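Side-chain contact in glycerol dehydrogenase (Schizosaccharomyces pombe, PDB 1TA9), which oxidises glycerol to dihydroxyacetone at a zinc-bound active site, probably with NAD(+) as acceptor: residues A316-M321 with L331-K336. Sequence-based numbering, arbitrary orientation.
With ZN (zinc ion), chain I.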
# COMPACT_ATOMS: atom_id res chain seq x y z
N ALA B 316 -24.04 -5.01 -30.05
CA ALA B 316 -24.05 -4.90 -31.51
C ALA B 316 -23.47 -6.20 -32.07
O ALA B 316 -23.95 -6.73 -33.07
CB ALA B 316 -23.20 -3.71 -31.95
N ILE B 317 -22.45 -6.72 -31.40
CA ILE B 317 -21.82 -7.97 -31.81
C ILE B 317 -22.79 -9.13 -31.61
O ILE B 317 -22.84 -10.05 -32.43
CB ILE B 317 -20.52 -8.21 -31.02
CG1 ILE B 317 -19.52 -7.11 -31.36
CG2 ILE B 317 -19.94 -9.58 -31.36
CD1 ILE B 317 -18.31 -7.06 -30.47
N HIS B 318 -23.56 -9.07 -30.52
CA HIS B 318 -24.55 -10.11 -30.25
C HIS B 318 -25.55 -10.15 -31.41
O HIS B 318 -25.91 -11.23 -31.88
CB HIS B 318 -25.28 -9.81 -28.94
CG HIS B 318 -26.66 -10.41 -28.86
ND1 HIS B 318 -27.74 -9.87 -29.52
CD2 HIS B 318 -27.12 -11.50 -28.21
CE1 HIS B 318 -28.81 -10.60 -29.28
NE2 HIS B 318 -28.46 -11.60 -28.48
N ASN B 319 -25.97 -8.98 -31.87
CA ASN B 319 -26.92 -8.89 -32.97
C ASN B 319 -26.31 -9.39 -34.28
O ASN B 319 -26.98 -10.03 -35.09
CB ASN B 319 -27.42 -7.46 -33.15
CG ASN B 319 -28.20 -6.96 -31.95
OD1 ASN B 319 -28.80 -7.75 -31.22
ND2 ASN B 319 -28.21 -5.65 -31.75
N GLY B 320 -25.02 -9.11 -34.48
CA GLY B 320 -24.36 -9.57 -35.68
C GLY B 320 -24.24 -11.08 -35.71
O GLY B 320 -24.41 -11.71 -36.75
N MET B 321 -23.94 -11.67 -34.55
CA MET B 321 -23.78 -13.12 -34.41
C MET B 321 -25.03 -13.88 -34.81
O MET B 321 -24.95 -14.96 -35.41
CB MET B 321 -23.46 -13.48 -32.96
CG MET B 321 -22.07 -13.10 -32.48
SD MET B 321 -21.87 -13.55 -30.74
CE MET B 321 -21.91 -11.94 -29.96
N LEU B 331 -28.44 -20.70 -28.63
CA LEU B 331 -27.78 -19.90 -27.60
C LEU B 331 -28.74 -18.90 -26.97
O LEU B 331 -29.59 -18.33 -27.66
CB LEU B 331 -26.60 -19.13 -28.20
CG LEU B 331 -25.37 -19.94 -28.63
CD1 LEU B 331 -24.50 -19.10 -29.56
CD2 LEU B 331 -24.57 -20.36 -27.39
N MET B 332 -28.63 -18.71 -25.66
CA MET B 332 -29.48 -17.74 -24.97
C MET B 332 -28.84 -16.37 -25.15
O MET B 332 -27.65 -16.26 -25.44
CB MET B 332 -29.57 -18.06 -23.48
CG MET B 332 -30.37 -19.31 -23.14
SD MET B 332 -30.61 -19.45 -21.37
CE MET B 332 -31.64 -20.94 -21.27
N HIS B 333 -29.64 -15.33 -24.97
CA HIS B 333 -29.17 -13.96 -25.13
C HIS B 333 -27.87 -13.66 -24.38
O HIS B 333 -26.91 -13.16 -24.96
CB HIS B 333 -30.24 -12.98 -24.66
CG HIS B 333 -29.84 -11.55 -24.80
ND1 HIS B 333 -29.65 -10.95 -26.02
CD2 HIS B 333 -29.56 -10.61 -23.87
CE1 HIS B 333 -29.27 -9.70 -25.84
NE2 HIS B 333 -29.21 -9.47 -24.54
N GLY B 334 -27.86 -13.95 -23.08
CA GLY B 334 -26.68 -13.70 -22.27
C GLY B 334 -25.44 -14.48 -22.66
O GLY B 334 -24.31 -14.02 -22.46
N GLU B 335 -25.63 -15.68 -23.20
CA GLU B 335 -24.50 -16.50 -23.61
C GLU B 335 -23.80 -15.82 -24.78
O GLU B 335 -22.57 -15.82 -24.87
CB GLU B 335 -25.00 -17.91 -23.99
CG GLU B 335 -25.84 -18.51 -22.86
CD GLU B 335 -26.44 -19.87 -23.18
OE1 GLU B 335 -26.74 -20.14 -24.36
OE2 GLU B 335 -26.63 -20.66 -22.23
N LYS B 336 -24.58 -15.21 -25.66
CA LYS B 336 -24.01 -14.51 -26.80
C LYS B 336 -23.42 -13.17 -26.35
O LYS B 336 -22.34 -12.79 -26.79
CB LYS B 336 -25.09 -14.28 -27.87
CG LYS B 336 -25.51 -15.55 -28.60
CD LYS B 336 -26.64 -15.30 -29.61
CE LYS B 336 -27.94 -14.93 -28.92
NZ LYS B 336 -29.07 -14.78 -29.89
ZN ZN I . -28.86 -7.71 -23.18
O HOH W 1 -30.74 -13.63 -28.31
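His333 sets its ring edge against the face of His318 in an offset edge-to-face pair, the planes 69° apart and the centroids 4.2 Å from each other. Its CG lies anti to the backbone N (chi1 -179°), which sends the imidazole out from the first turn of its helix to the metal. NE2 of His333 binds the zinc ion at 2.2 Å; ND1, across the same ring, lies 2.8 Å from His318 NE2. His318 is thus a second-shell residue, pressed on the back of a zinc ligand. Its own rotation is fixed from the far side, where ND1 donates to Asn319 OD1 (2.9 Å); the acceptor lies in the imidazole plane, although the donor stands well above the carbonyl plane of the amide. Two residues on, Glu335 accepts the N-H of Met332, the N-cap residue, on OE1 in a nearly straight bond. Lys336 then comes back across His318: Lys336 CB sits 3.5 Å from His318 CD2, and a bend at chi3 (-68°) carries CE to 3.4 Å from His318 NE2. Lys336 NZ donates to the O of a water 2.6 Å away, which also hydrogen-bonds His318 NE2 in the ring plane. Replacing His318 by alanine is likely to leave the zinc-bound His333 ring without its neighbour at ND1, freer to turn about the metal bond, and the bridging water with one partner fewer. Met321, on the next turn of the first helix, lays CE 3.3 Å from Lys336 O. Together these residues join helices 313-322 and 333-347 in the helical part of this probable iron-containing alcohol dehydrogenase family member, beside the probably catalytic zinc, whose protein ligands are completed by His315 and by Asp232 of helix 223-245, on which Met332 packs.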